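Local atomic coordinates of RNA-dependent RNA Polymerase (Bombyx mori cytoplasmic polyhedrosis virus, PDB entry 6TZ0), a protein that catalyses RNA-directed RNA synthesis, making plus strands in transcription and probably complementary minus strands in genome replication of this double-stranded RNA virus. Residues A[347-352]-A[474-479]; A[354-359]-A[486-491]; A[619-624]-A[629-634]. One frame throughout, in Å; residues are numbered along the deposited sequence.

Contact 1: A[347-352]-A[474-479]; sequences TLTELS and IKLVER
OE1 of E478, whose CB touches T349 CB at 4.3 Å, accepts a hydrogen bond from Q486 NE2, which also makes a weak one to T347 O. Strand 474-477 pairs with strand 489-491 as a beta hairpin, and the first turn of helix 349-356 packs beside the end of its first strand. L348 is the N-cap of the helix, and the first turn carries a bond from L351 N to L348 O (3.0 Å). R485, a UTP-binding residue, lies in the loop that connects the hairpin strands. This position is consistent with motif F in the fingers of the polymerase domain. The side chain of E478 is about 10 Å from that of R485. L476 points at the helix from the strand and also touches T620 in the adjacent strand. T349 has Y622 as a further neighbour. The hydroxyl of T349 is turned opposite its own backbone N (chi1 175°), which brings it to the leucine. The two side chains run past one another, oppositely directed, with OG1 of T349 3.8 Å from CD2 of L476.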
ATOM      1  N   THR A 347      18.244   3.490   6.538  1.00 45.72           N
ATOM      2  CA  THR A 347      19.304   4.400   6.109  1.00 45.72           C
ATOM      3  C   THR A 347      18.766   5.276   4.988  1.00 45.72           C
ATOM      4  O   THR A 347      17.553   5.437   4.822  1.00 45.72           O
ATOM      5  CB  THR A 347      20.574   3.666   5.659  1.00 45.72           C
ATOM      6  OG1 THR A 347      20.232   2.574   4.798  1.00 45.72           O
ATOM      7  CG2 THR A 347      21.416   3.239   6.842  1.00 45.72           C
ATOM      8  N   LEU A 348      19.689   5.892   4.248  1.00 44.79           N
ATOM      9  CA  LEU A 348      19.348   6.654   3.055  1.00 44.79           C
ATOM     10  C   LEU A 348      18.720   5.744   2.013  1.00 44.79           C
ATOM     11  O   LEU A 348      19.228   4.657   1.736  1.00 44.79           O
ATOM     12  CB  LEU A 348      20.598   7.307   2.463  1.00 44.79           C
ATOM     13  CG  LEU A 348      21.377   8.371   3.234  1.00 44.79           C
ATOM     14  CD1 LEU A 348      22.631   8.724   2.460  1.00 44.79           C
ATOM     15  CD2 LEU A 348      20.545   9.604   3.497  1.00 44.79           C
ATOM     16  N   THR A 349      17.618   6.203   1.420  1.00 45.22           N
ATOM     17  CA  THR A 349      16.913   5.398   0.433  1.00 45.22           C
ATOM     18  C   THR A 349      17.653   5.286  -0.892  1.00 45.22           C
ATOM     19  O   THR A 349      17.335   4.392  -1.683  1.00 45.22           O
ATOM     20  CB  THR A 349      15.520   5.968   0.210  1.00 45.22           C
ATOM     21  OG1 THR A 349      14.872   5.256  -0.849  1.00 45.22           O
ATOM     22  CG2 THR A 349      15.613   7.404  -0.123  1.00 45.22           C
ATOM     23  N   GLU A 350      18.644   6.146  -1.142  1.00 42.47           N
ATOM     24  CA  GLU A 350      19.502   5.955  -2.304  1.00 42.47           C
ATOM     25  C   GLU A 350      20.363   4.708  -2.158  1.00 42.47           C
ATOM     26  O   GLU A 350      20.797   4.134  -3.161  1.00 42.47           O
ATOM     27  CB  GLU A 350      20.401   7.170  -2.516  1.00 42.47           C
ATOM     28  CG  GLU A 350      19.702   8.488  -2.796  1.00 42.47           C
ATOM     29  CD  GLU A 350      19.410   9.279  -1.532  1.00 42.47           C
ATOM     30  OE1 GLU A 350      19.738   8.794  -0.434  1.00 42.47           O
ATOM     31  OE2 GLU A 350      18.876  10.400  -1.637  1.00 42.47           O
ATOM     32  N   LEU A 351      20.629   4.282  -0.923  1.00 43.18           N
ATOM     33  CA  LEU A 351      21.445   3.098  -0.699  1.00 43.18           C
ATOM     34  C   LEU A 351      20.637   1.813  -0.794  1.00 43.18           C
ATOM     35  O   LEU A 351      21.166   0.789  -1.235  1.00 43.18           O
ATOM     36  CB  LEU A 351      22.130   3.184   0.664  1.00 43.18           C
ATOM     37  CG  LEU A 351      23.220   4.240   0.828  1.00 43.18           C
ATOM     38  CD1 LEU A 351      23.682   4.305   2.264  1.00 43.18           C
ATOM     39  CD2 LEU A 351      24.384   3.935  -0.092  1.00 43.18           C
ATOM     40  N   SER A 352      19.370   1.844  -0.398  1.00 45.10           N
ATOM     41  CA  SER A 352      18.522   0.663  -0.407  1.00 45.10           C
ATOM     42  C   SER A 352      17.614   0.591  -1.623  1.00 45.10           C
ATOM     43  O   SER A 352      16.871  -0.386  -1.769  1.00 45.10           O
ATOM     44  CB  SER A 352      17.673   0.616   0.862  1.00 45.10           C
ATOM     45  OG  SER A 352      16.785  -0.486   0.839  1.00 45.10           O
ATOM     46  N   ILE A 474       5.879   8.848 -11.187  1.00 39.23           N
ATOM     47  CA  ILE A 474       5.393   8.044 -10.073  1.00 39.23           C
ATOM     48  C   ILE A 474       6.338   8.244  -8.897  1.00 39.23           C
ATOM     49  O   ILE A 474       7.543   8.001  -9.010  1.00 39.23           O
ATOM     50  CB  ILE A 474       5.280   6.562 -10.456  1.00 39.23           C
ATOM     51  CG1 ILE A 474       4.232   6.378 -11.552  1.00 39.23           C
ATOM     52  CG2 ILE A 474       4.937   5.725  -9.243  1.00 39.23           C
ATOM     53  CD1 ILE A 474       4.210   5.002 -12.151  1.00 39.23           C
ATOM     54  N   LYS A 475       5.794   8.685  -7.768  1.00 44.29           N
ATOM     55  CA  LYS A 475       6.616   9.078  -6.637  1.00 44.29           C
ATOM     56  C   LYS A 475       7.075   7.860  -5.845  1.00 44.29           C
ATOM     57  O   LYS A 475       6.490   6.780  -5.916  1.00 44.29           O
ATOM     58  CB  LYS A 475       5.847  10.030  -5.726  1.00 44.29           C
ATOM     59  CG  LYS A 475       5.373  11.285  -6.426  1.00 44.29           C
ATOM     60  CD  LYS A 475       6.530  12.110  -6.938  1.00 44.29           C
ATOM     61  CE  LYS A 475       7.269  12.776  -5.796  1.00 44.29           C
ATOM     62  NZ  LYS A 475       8.365  13.655  -6.286  1.00 44.29           N
ATOM     63  N   LEU A 476       8.141   8.053  -5.079  1.00 45.81           N
ATOM     64  CA  LEU A 476       8.735   7.011  -4.258  1.00 45.81           C
ATOM     65  C   LEU A 476       8.772   7.484  -2.812  1.00 45.81           C
ATOM     66  O   LEU A 476       9.157   8.622  -2.533  1.00 45.81           O
ATOM     67  CB  LEU A 476      10.144   6.675  -4.759  1.00 45.81           C
ATOM     68  CG  LEU A 476      10.908   5.450  -4.259  1.00 45.81           C
ATOM     69  CD1 LEU A 476      11.790   4.949  -5.375  1.00 45.81           C
ATOM     70  CD2 LEU A 476      11.768   5.758  -3.045  1.00 45.81           C
ATOM     71  N   VAL A 477       8.374   6.613  -1.893  1.00 51.45           N
ATOM     72  CA  VAL A 477       8.422   6.915  -0.467  1.00 51.45           C
ATOM     73  C   VAL A 477       8.842   5.650   0.275  1.00 51.45           C
ATOM     74  O   VAL A 477       8.424   4.541  -0.065  1.00 51.45           O
ATOM     75  CB  VAL A 477       7.077   7.505   0.028  1.00 51.45           C
ATOM     76  CG1 VAL A 477       5.905   6.571  -0.242  1.00 51.45           C
ATOM     77  CG2 VAL A 477       7.139   7.884   1.503  1.00 51.45           C
ATOM     78  N   GLU A 478       9.726   5.809   1.252  1.00 55.56           N
ATOM     79  CA  GLU A 478      10.368   4.666   1.872  1.00 55.56           C
ATOM     80  C   GLU A 478       9.568   4.177   3.081  1.00 55.56           C
ATOM     81  O   GLU A 478       8.523   4.725   3.433  1.00 55.56           O
ATOM     82  CB  GLU A 478      11.813   5.028   2.209  1.00 55.56           C
ATOM     83  CG  GLU A 478      11.977   6.283   3.041  1.00 55.56           C
ATOM     84  CD  GLU A 478      11.929   5.989   4.511  1.00 55.56           C
ATOM     85  OE1 GLU A 478      12.117   4.810   4.851  1.00 55.56           O
ATOM     86  OE2 GLU A 478      11.702   6.917   5.318  1.00 55.56           O
ATOM     87  N   ARG A 479      10.067   3.123   3.724  1.00 57.35           N
ATOM     88  CA  ARG A 479       9.352   2.449   4.797  1.00 57.35           C
ATOM     89  C   ARG A 479      10.365   1.971   5.835  1.00 57.35           C
ATOM     90  O   ARG A 479      11.563   1.889   5.568  1.00 57.35           O
ATOM     91  CB  ARG A 479       8.517   1.282   4.226  1.00 57.35           C
ATOM     92  CG  ARG A 479       7.515   0.633   5.168  1.00 57.35           C
ATOM     93  CD  ARG A 479       6.701  -0.456   4.505  1.00 57.35           C
ATOM     94  NE  ARG A 479       5.880  -1.161   5.486  1.00 57.35           N
ATOM     95  CZ  ARG A 479       4.684  -0.751   5.895  1.00 57.35           C
ATOM     96  NH1 ARG A 479       4.159   0.366   5.409  1.00 57.35           N
ATOM     97  NH2 ARG A 479       4.011  -1.455   6.793  1.00 57.35           N
TER

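Contact 2: A[354-359]-A[486-491]; sequences DAAVFP and QRAISG
Where A356 and V357 meet R487 and A488, the flat groups, the ring of F358 and the guanidinium of R487, lie at the margins. The end of helix 349-356 packs here against a beta hairpin. The ring of F358 has P359 CD on one face, 3.5 Å above its plane and shifted toward the rim. F358 also packs on N632 and on R469 of the neighbouring Viral structural protein 4 chain. R487 points its CB away from segment 354-359; its chain is extended as far as NE. The side chain of R487 is about 5 Å from that of D552 and about 6 Å from that of R485, both UTP-binding residues. This puts it close to the nucleotide site; R484 is also near.

Helix 349-356 finishes at A356, and V357 is the first residue to leave helical geometry. Strand 489-491 is the second arm of the hairpin, and R487 and A488 lead into it. The contact is small and has no hydrogen bond of its own. A356 CB lies over the backbone, 3.7 Å from A488 N and 4.0 Å from R487 N. The CB atoms of A356 and A488 are 4.4 Å apart, and A488 also packs on L476 of the first arm. V357 adds a looser touch. Its carbonyl O takes hydrogen bonds from N632 ND2 and T636 OG1, while its CG2 approaches A488 O at 4.4 Å.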
ATOM      1  N   ASP A 354      18.396   0.241  -4.806  1.00 43.72           N
ATOM      2  CA  ASP A 354      18.800  -0.741  -5.803  1.00 43.72           C
ATOM      3  C   ASP A 354      18.497  -2.163  -5.347  1.00 43.72           C
ATOM      4  O   ASP A 354      18.563  -3.094  -6.151  1.00 43.72           O
ATOM      5  CB  ASP A 354      20.290  -0.576  -6.098  1.00 43.72           C
ATOM      6  CG  ASP A 354      20.696  -1.137  -7.444  1.00 43.72           C
ATOM      7  OD1 ASP A 354      19.823  -1.589  -8.202  1.00 43.72           O
ATOM      8  OD2 ASP A 354      21.906  -1.125  -7.747  1.00 43.72           O
ATOM      9  N   ALA A 355      18.175  -2.353  -4.071  1.00 43.86           N
ATOM     10  CA  ALA A 355      17.819  -3.664  -3.556  1.00 43.86           C
ATOM     11  C   ALA A 355      16.343  -3.797  -3.232  1.00 43.86           C
ATOM     12  O   ALA A 355      15.865  -4.921  -3.058  1.00 43.86           O
ATOM     13  CB  ALA A 355      18.634  -3.976  -2.300  1.00 43.86           C
ATOM     14  N   ALA A 356      15.617  -2.690  -3.137  1.00 42.92           N
ATOM     15  CA  ALA A 356      14.205  -2.778  -2.804  1.00 42.92           C
ATOM     16  C   ALA A 356      13.314  -2.806  -4.036  1.00 42.92           C
ATOM     17  O   ALA A 356      12.297  -3.507  -4.048  1.00 42.92           O
ATOM     18  CB  ALA A 356      13.808  -1.607  -1.904  1.00 42.92           C
ATOM     19  N   VAL A 357      13.671  -2.061  -5.082  1.00 37.53           N
ATOM     20  CA  VAL A 357      12.742  -1.764  -6.162  1.00 37.53           C
ATOM     21  C   VAL A 357      13.358  -1.958  -7.542  1.00 37.53           C
ATOM     22  O   VAL A 357      12.686  -1.732  -8.548  1.00 37.53           O
ATOM     23  CB  VAL A 357      12.188  -0.328  -5.986  1.00 37.53           C
ATOM     24  CG1 VAL A 357      13.187   0.732  -6.428  1.00 37.53           C
ATOM     25  CG2 VAL A 357      10.780  -0.135  -6.566  1.00 37.53           C
ATOM     26  N   PHE A 358      14.601  -2.411  -7.634  1.00 35.09           N
ATOM     27  CA  PHE A 358      15.202  -2.593  -8.952  1.00 35.09           C
ATOM     28  C   PHE A 358      14.733  -3.919  -9.545  1.00 35.09           C
ATOM     29  O   PHE A 358      14.776  -4.943  -8.859  1.00 35.09           O
ATOM     30  CB  PHE A 358      16.726  -2.574  -8.863  1.00 35.09           C
ATOM     31  CG  PHE A 358      17.416  -2.398 -10.190  1.00 35.09           C
ATOM     32  CD1 PHE A 358      17.633  -1.133 -10.705  1.00 35.09           C
ATOM     33  CD2 PHE A 358      17.809  -3.489 -10.938  1.00 35.09           C
ATOM     34  CE1 PHE A 358      18.259  -0.963 -11.924  1.00 35.09           C
ATOM     35  CE2 PHE A 358      18.415  -3.323 -12.163  1.00 35.09           C
ATOM     36  CZ  PHE A 358      18.647  -2.060 -12.651  1.00 35.09           C
ATOM     37  N   PRO A 359      14.306  -3.945 -10.808  1.00 34.94           N
ATOM     38  CA  PRO A 359      13.728  -5.170 -11.370  1.00 34.94           C
ATOM     39  C   PRO A 359      14.782  -6.218 -11.685  1.00 34.94           C
ATOM     40  O   PRO A 359      15.961  -5.915 -11.864  1.00 34.94           O
ATOM     41  CB  PRO A 359      13.054  -4.678 -12.651  1.00 34.94           C
ATOM     42  CG  PRO A 359      13.835  -3.500 -13.036  1.00 34.94           C
ATOM     43  CD  PRO A 359      14.260  -2.833 -11.769  1.00 34.94           C
ATOM     44  N   GLN A 486      14.504  -1.892   3.555  1.00 51.67           N
ATOM     45  CA  GLN A 486      13.834  -0.606   3.709  1.00 51.67           C
ATOM     46  C   GLN A 486      12.521  -0.519   2.926  1.00 51.67           C
ATOM     47  O   GLN A 486      11.610   0.185   3.369  1.00 51.67           O
ATOM     48  CB  GLN A 486      14.785   0.529   3.327  1.00 51.67           C
ATOM     49  CG  GLN A 486      14.325   1.896   3.814  1.00 51.67           C
ATOM     50  CD  GLN A 486      15.300   3.003   3.513  1.00 51.67           C
ATOM     51  OE1 GLN A 486      16.323   2.791   2.876  1.00 51.67           O
ATOM     52  NE2 GLN A 486      14.991   4.199   3.986  1.00 51.67           N
ATOM     53  N   ARG A 487      12.395  -1.230   1.796  1.00 53.10           N
ATOM     54  CA  ARG A 487      11.116  -1.471   1.103  1.00 53.10           C
ATOM     55  C   ARG A 487      10.452  -0.163   0.644  1.00 53.10           C
ATOM     56  O   ARG A 487       9.489   0.333   1.232  1.00 53.10           O
ATOM     57  CB  ARG A 487      10.188  -2.318   1.989  1.00 53.10           C
ATOM     58  CG  ARG A 487       8.880  -2.793   1.366  1.00 53.10           C
ATOM     59  CD  ARG A 487       8.111  -3.655   2.348  1.00 53.10           C
ATOM     60  NE  ARG A 487       6.769  -3.973   1.874  1.00 53.10           N
ATOM     61  CZ  ARG A 487       6.479  -4.983   1.064  1.00 53.10           C
ATOM     62  NH1 ARG A 487       5.226  -5.200   0.692  1.00 53.10           N
ATOM     63  NH2 ARG A 487       7.443  -5.776   0.618  1.00 53.10           N
ATOM     64  N   ALA A 488      11.067   0.441  -0.371  1.00 50.96           N
ATOM     65  CA  ALA A 488      10.511   1.641  -0.992  1.00 50.96           C
ATOM     66  C   ALA A 488       9.168   1.357  -1.661  1.00 50.96           C
ATOM     67  O   ALA A 488       9.077   0.532  -2.573  1.00 50.96           O
ATOM     68  CB  ALA A 488      11.496   2.190  -2.021  1.00 50.96           C
ATOM     69  N   ILE A 489       8.127   2.062  -1.220  1.00 49.91           N
ATOM     70  CA  ILE A 489       6.773   1.885  -1.734  1.00 49.91           C
ATOM     71  C   ILE A 489       6.422   3.079  -2.621  1.00 49.91           C
ATOM     72  O   ILE A 489       6.891   4.199  -2.393  1.00 49.91           O
ATOM     73  CB  ILE A 489       5.765   1.683  -0.575  1.00 49.91           C
ATOM     74  CG1 ILE A 489       4.436   1.142  -1.084  1.00 49.91           C
ATOM     75  CG2 ILE A 489       5.548   2.932   0.259  1.00 49.91           C
ATOM     76  CD1 ILE A 489       4.564  -0.236  -1.617  1.00 49.91           C
ATOM     77  N   SER A 490       5.642   2.833  -3.668  1.00 45.43           N
ATOM     78  CA  SER A 490       5.370   3.870  -4.651  1.00 45.43           C
ATOM     79  C   SER A 490       4.096   4.629  -4.320  1.00 45.43           C
ATOM     80  O   SER A 490       3.197   4.122  -3.649  1.00 45.43           O
ATOM     81  CB  SER A 490       5.245   3.285  -6.054  1.00 45.43           C
ATOM     82  OG  SER A 490       4.070   2.510  -6.172  1.00 45.43           O
ATOM     83  N   GLY A 491       4.033   5.862  -4.807  1.00 42.65           N
ATOM     84  CA  GLY A 491       2.849   6.678  -4.670  1.00 42.65           C
ATOM     85  C   GLY A 491       2.535   7.359  -5.981  1.00 42.65           C
ATOM     86  O   GLY A 491       3.432   7.875  -6.648  1.00 42.65           O
TER

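Contact 3: A[619-624]-A[629-634]; sequences STSYES and QVKNAE
Q629 reaches across to S621 along one face of a beta hairpin. From CB its chain runs extended, with CG opposite the backbone N (chi1 -175°). CG passes 3.3 Å from S621 OG, and CD follows at 3.6 Å. At the tip, NE2 gives a hydrogen bond to the same OG (2.9 Å, N-H...O angle 163°). The hydroxyl lies in the amide plane, only 2° out of it. In the backbone beneath, Y622 and V630 form an antiparallel hydrogen-bonded pair: Y622 N to V630 O is 2.7 Å, and V630 N to Y622 O is 2.6 Å. E623 and Q629 are the next, non-hydrogen-bonded pair. S624 OG lies 3.6 Å from V630 CG2 and bonds to F627 N in the turn. Beyond the paired strands, S619 OG donates to N632 O (3.1 Å) from above the carbonyl plane. Q629 and K631 also pack on V344 of the Viral structural protein 4 chain. Strand 628-631 is the outermost strand of a mixed sheet within this chain. Strand 620-624 sits between it and the parallel strand 474-477, and Y622 rests on T349, E350 and L353 of helix 349-356.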
ATOM      1  N   SER A 619       8.148   2.706 -13.680  1.00 36.19           N
ATOM      2  CA  SER A 619       9.375   3.247 -13.094  1.00 36.19           C
ATOM      3  C   SER A 619       9.124   4.410 -12.147  1.00 36.19           C
ATOM      4  O   SER A 619       8.636   5.467 -12.552  1.00 36.19           O
ATOM      5  CB  SER A 619      10.315   3.693 -14.206  1.00 36.19           C
ATOM      6  OG  SER A 619      10.707   2.598 -15.000  1.00 36.19           O
ATOM      7  N   THR A 620       9.461   4.200 -10.882  1.00 39.69           N
ATOM      8  CA  THR A 620       9.321   5.229  -9.872  1.00 39.69           C
ATOM      9  C   THR A 620      10.469   6.219  -9.957  1.00 39.69           C
ATOM     10  O   THR A 620      11.604   5.866 -10.280  1.00 39.69           O
ATOM     11  CB  THR A 620       9.283   4.609  -8.480  1.00 39.69           C
ATOM     12  OG1 THR A 620      10.494   3.880  -8.261  1.00 39.69           O
ATOM     13  CG2 THR A 620       8.119   3.666  -8.362  1.00 39.69           C
ATOM     14  N   SER A 621      10.158   7.473  -9.658  1.00 41.18           N
ATOM     15  CA  SER A 621      11.133   8.551  -9.672  1.00 41.18           C
ATOM     16  C   SER A 621      11.305   9.062  -8.251  1.00 41.18           C
ATOM     17  O   SER A 621      10.324   9.434  -7.602  1.00 41.18           O
ATOM     18  CB  SER A 621      10.688   9.673 -10.606  1.00 41.18           C
ATOM     19  OG  SER A 621      11.618  10.733 -10.590  1.00 41.18           O
ATOM     20  N   TYR A 622      12.539   9.067  -7.767  1.00 42.03           N
ATOM     21  CA  TYR A 622      12.861   9.598  -6.453  1.00 42.03           C
ATOM     22  C   TYR A 622      13.658  10.885  -6.601  1.00 42.03           C
ATOM     23  O   TYR A 622      14.563  10.966  -7.435  1.00 42.03           O
ATOM     24  CB  TYR A 622      13.638   8.586  -5.612  1.00 42.03           C
ATOM     25  CG  TYR A 622      14.052   9.159  -4.285  1.00 42.03           C
ATOM     26  CD1 TYR A 622      13.109   9.449  -3.309  1.00 42.03           C
ATOM     27  CD2 TYR A 622      15.386   9.419  -4.009  1.00 42.03           C
ATOM     28  CE1 TYR A 622      13.482   9.988  -2.099  1.00 42.03           C
ATOM     29  CE2 TYR A 622      15.767   9.952  -2.805  1.00 42.03           C
ATOM     30  CZ  TYR A 622      14.812  10.247  -1.857  1.00 42.03           C
ATOM     31  OH  TYR A 622      15.194  10.770  -0.646  1.00 42.03           O
ATOM     32  N   GLU A 623      13.313  11.885  -5.795  1.00 44.30           N
ATOM     33  CA  GLU A 623      13.998  13.171  -5.803  1.00 44.30           C
ATOM     34  C   GLU A 623      15.032  13.181  -4.687  1.00 44.30           C
ATOM     35  O   GLU A 623      14.679  13.277  -3.507  1.00 44.30           O
ATOM     36  CB  GLU A 623      13.003  14.313  -5.632  1.00 44.30           C
ATOM     37  CG  GLU A 623      13.646  15.678  -5.644  1.00 44.30           C
ATOM     38  CD  GLU A 623      12.636  16.794  -5.503  1.00 44.30           C
ATOM     39  OE1 GLU A 623      11.433  16.493  -5.363  1.00 44.30           O
ATOM     40  OE2 GLU A 623      13.045  17.974  -5.541  1.00 44.30           O
ATOM     41  N   SER A 624      16.302  13.096  -5.054  1.00 42.26           N
ATOM     42  CA  SER A 624      17.374  12.980  -4.081  1.00 42.26           C
ATOM     43  C   SER A 624      18.070  14.314  -3.860  1.00 42.26           C
ATOM     44  O   SER A 624      18.163  15.147  -4.763  1.00 42.26           O
ATOM     45  CB  SER A 624      18.393  11.937  -4.529  1.00 42.26           C
ATOM     46  OG  SER A 624      19.029  12.345  -5.716  1.00 42.26           O
ATOM     47  N   GLN A 629      17.228  14.013  -9.423  1.00 42.06           N
ATOM     48  CA  GLN A 629      16.061  13.190  -9.707  1.00 42.06           C
ATOM     49  C   GLN A 629      16.524  11.839 -10.230  1.00 42.06           C
ATOM     50  O   GLN A 629      17.145  11.761 -11.295  1.00 42.06           O
ATOM     51  CB  GLN A 629      15.136  13.875 -10.709  1.00 42.06           C
ATOM     52  CG  GLN A 629      13.862  13.116 -10.946  1.00 42.06           C
ATOM     53  CD  GLN A 629      12.911  13.846 -11.858  1.00 42.06           C
ATOM     54  OE1 GLN A 629      13.210  14.938 -12.336  1.00 42.06           O
ATOM     55  NE2 GLN A 629      11.756  13.244 -12.112  1.00 42.06           N
ATOM     56  N   VAL A 630      16.218  10.784  -9.480  1.00 39.43           N
ATOM     57  CA  VAL A 630      16.674   9.431  -9.767  1.00 39.43           C
ATOM     58  C   VAL A 630      15.479   8.614 -10.230  1.00 39.43           C
ATOM     59  O   VAL A 630      14.450   8.566  -9.547  1.00 39.43           O
ATOM     60  CB  VAL A 630      17.329   8.788  -8.531  1.00 39.43           C
ATOM     61  CG1 VAL A 630      17.776   7.368  -8.832  1.00 39.43           C
ATOM     62  CG2 VAL A 630      18.488   9.627  -8.050  1.00 39.43           C
ATOM     63  N   LYS A 631      15.613   7.968 -11.380  1.00 37.39           N
ATOM     64  CA  LYS A 631      14.564   7.132 -11.935  1.00 37.39           C
ATOM     65  C   LYS A 631      14.963   5.668 -11.822  1.00 37.39           C
ATOM     66  O   LYS A 631      16.119   5.347 -11.554  1.00 37.39           O
ATOM     67  CB  LYS A 631      14.286   7.522 -13.387  1.00 37.39           C
ATOM     68  CG  LYS A 631      13.743   8.932 -13.489  1.00 37.39           C
ATOM     69  CD  LYS A 631      13.561   9.382 -14.909  1.00 37.39           C
ATOM     70  CE  LYS A 631      14.884   9.672 -15.581  1.00 37.39           C
ATOM     71  NZ  LYS A 631      15.553  10.855 -14.986  1.00 37.39           N
ATOM     72  N   ASN A 632      13.990   4.785 -11.984  1.00 36.28           N
ATOM     73  CA  ASN A 632      14.216   3.354 -11.871  1.00 36.28           C
ATOM     74  C   ASN A 632      14.144   2.710 -13.252  1.00 36.28           C
ATOM     75  O   ASN A 632      13.608   3.283 -14.195  1.00 36.28           O
ATOM     76  CB  ASN A 632      13.171   2.742 -10.935  1.00 36.28           C
ATOM     77  CG  ASN A 632      13.522   1.345 -10.491  1.00 36.28           C
ATOM     78  OD1 ASN A 632      14.574   0.819 -10.832  1.00 36.28           O
ATOM     79  ND2 ASN A 632      12.622   0.719  -9.755  1.00 36.28           N
ATOM     80  N   ALA A 633      14.700   1.510 -13.369  1.00 34.99           N
ATOM     81  CA  ALA A 633      14.417   0.710 -14.547  1.00 34.99           C
ATOM     82  C   ALA A 633      12.994   0.160 -14.470  1.00 34.99           C
ATOM     83  O   ALA A 633      12.366   0.137 -13.410  1.00 34.99           O
ATOM     84  CB  ALA A 633      15.425  -0.425 -14.694  1.00 34.99           C
ATOM     85  N   GLU A 634      12.485  -0.283 -15.610  1.00 35.47           N
ATOM     86  CA  GLU A 634      11.080  -0.635 -15.733  1.00 35.47           C
ATOM     87  C   GLU A 634      10.910  -2.148 -15.651  1.00 35.47           C
ATOM     88  O   GLU A 634      11.826  -2.910 -15.958  1.00 35.47           O
ATOM     89  CB  GLU A 634      10.520  -0.078 -17.047  1.00 35.47           C
ATOM     90  CG  GLU A 634       9.008   0.130 -17.091  1.00 35.47           C
ATOM     91  CD  GLU A 634       8.259  -1.085 -17.582  1.00 35.47           C
ATOM     92  OE1 GLU A 634       8.846  -1.847 -18.376  1.00 35.47           O
ATOM     93  OE2 GLU A 634       7.092  -1.288 -17.178  1.00 35.47           O
TER

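Overall arrangement
All three contacts belong to one mixed sheet and the helix beside it. Strands 489-491, 474-477, 620-624 and 628-631 follow in that order across the sheet. Contacts 1 and 2 share helix 349-356, which meets the first hairpin with its start in one and its end in the other. Their centres are about 7 Å apart. Both are small and rely on van der Waals touches; contact 1 is partly buried and contact 2 lies at the surface. Contact 3 is buried and much larger, with backbone and side-chain hydrogen bonds. A probable backbone hydrogen bond, I474 O to S621 N at 2.7 Å, joins contacts 1 and 3. Contacts 2 and 3 both also touch Viral structural protein 4.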